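Local coordinates for cellulosomal scaffoldin anchoring protein C (Acetivibrio cellulolyticus, PDB 4UYP) that anchors cellulosomes to the bacterial cell surface, its third cohesin domain, the part present here, binding the dockerin of the adaptor scaffoldin ScaB, at the interface of chains A and B. Sequence-based numbering; all coordinates share one arbitrary frame. Chains: chain A, Cellulosomal scaffoldin anchoring protein C; chain B, Cellulosomal scaffoldin adaptor protein B.

The interface of chains A and B. Residues chain A 63, 76, 78; chain B 22, 26, 51.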
loop_
_atom_site.group_PDB
_atom_site.type_symbol
_atom_site.label_atom_id
_atom_site.label_comp_id
_atom_site.label_asym_id
_atom_site.label_seq_id
_atom_site.Cartn_x
_atom_site.Cartn_y
_atom_site.Cartn_z
ATOM N N THR A 63 -7.818 -3.558 17.274
ATOM C CA THR A 63 -6.635 -4.426 17.103
ATOM C C THR A 63 -5.669 -3.746 16.161
ATOM O O THR A 63 -6.073 -3.090 15.200
ATOM C CB THR A 63 -6.961 -5.803 16.475
ATOM O OG1 THR A 63 -8.149 -6.282 17.107
ATOM C CG2 THR A 63 -5.840 -6.834 16.561
ATOM N N THR A 76 -7.679 -2.374 13.055
ATOM C CA THR A 76 -9.078 -2.769 12.812
ATOM C C THR A 76 -9.971 -2.314 13.955
ATOM O O THR A 76 -9.566 -2.276 15.117
ATOM C CB THR A 76 -9.293 -4.266 12.549
ATOM O OG1 THR A 76 -8.794 -5.020 13.655
ATOM C CG2 THR A 76 -8.462 -4.669 11.388
ATOM N N GLU A 78 -13.963 -3.525 15.295
ATOM C CA GLU A 78 -15.111 -4.402 15.180
ATOM C C GLU A 78 -16.011 -4.062 16.356
ATOM O O GLU A 78 -15.689 -4.408 17.516
ATOM C CB GLU A 78 -14.725 -5.869 15.169
ATOM C CG GLU A 78 -13.706 -6.275 14.057
ATOM C CD GLU A 78 -12.957 -7.600 14.424
ATOM O OE1 GLU A 78 -12.186 -7.542 15.457
ATOM O OE2 GLU A 78 -13.169 -8.542 13.559
ATOM N N ARG B 22 -9.095 -11.609 10.627
ATOM C CA ARG B 22 -8.645 -10.264 11.048
ATOM C C ARG B 22 -7.087 -10.233 10.941
ATOM O O ARG B 22 -6.567 -9.197 10.490
ATOM C CB ARG B 22 -9.122 -10.049 12.481
ATOM C CG ARG B 22 -8.648 -8.709 13.014
ATOM C CD ARG B 22 -9.225 -8.485 14.387
ATOM N NE ARG B 22 -8.744 -9.397 15.416
ATOM C CZ ARG B 22 -9.386 -9.646 16.561
ATOM N NH1 ARG B 22 -10.564 -9.200 16.807
ATOM N NH2 ARG B 22 -8.652 -10.504 17.361
ATOM N N LEU B 26 -5.023 -7.481 8.852
ATOM C CA LEU B 26 -3.978 -6.715 9.505
ATOM C C LEU B 26 -2.595 -6.914 8.874
ATOM O O LEU B 26 -1.718 -6.041 9.135
ATOM C CB LEU B 26 -3.850 -7.130 11.004
ATOM C CG LEU B 26 -4.982 -6.612 11.895
ATOM C CD1 LEU B 26 -4.923 -7.340 13.231
ATOM C CD2 LEU B 26 -4.875 -5.101 12.127
ATOM N N ILE B 51 -12.405 -6.797 6.113
ATOM C CA ILE B 51 -12.712 -6.875 7.552
ATOM C C ILE B 51 -14.149 -7.340 7.825
ATOM O O ILE B 51 -14.391 -7.971 8.860
ATOM C CB ILE B 51 -12.444 -5.517 8.246
ATOM C CG1 ILE B 51 -12.445 -5.661 9.765
ATOM C CG2 ILE B 51 -13.385 -4.453 7.749
ATOM C CD1 ILE B 51 -11.522 -6.671 10.437
#
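B:Arg22 NH1, a terminal guanidinium nitrogen, donates a hydrogen bond to the carboxylate OE1 of A:Glu78 at 2.7 Å, a bond that is also a salt bridge and ties the dockerin helix 15-26 to the cohesin strand 72-78. Its geometry is favourable: the angle at the hydrogen is 159°, OE1 lies practically in the guanidinium plane, and it accepts through its syn lone pair, on the side of OE2. The two flat groups are nevertheless turned 71° from each other, an arrangement unlike a parallel, two-pronged bridge; the bond described here runs through NH1. A bend at chi3 of B:Arg22 turns the guanidinium away from the line of an otherwise extended chain, while CD stays beside the carboxylate, 3.8 Å from A:Glu78 CD. Over one guanidinium face sits the hydroxyl OG1 of A:Thr63, offset toward the rim and 3.6 Å from B:Arg22 NE; this position above the plane argues for packing rather than an in-plane hydrogen bond. From strand 72-78, the hydroxyl OG1 of A:Thr76 packs against the aliphatic stem, 3.6 Å from B:Arg22 CD. Methyl contacts continue this type I cohesin–dockerin interface. B:Leu26, one helical turn after B:Arg22, reaches the strands with both branches: CD1 fits snugly against A:Thr63 CG2 at 3.5 Å, and CD2 meets A:Thr76 CG2. The A:Thr63 methyl points away from its backbone N (OG1 chi1 -43°), which places it against the leucine while the hydroxyl faces the arginine. Helix 51-61 of the dockerin contributes B:Ile51, whose terminal methyl CD1 approaches A:Thr76 CG2 obliquely at 3.8 Å.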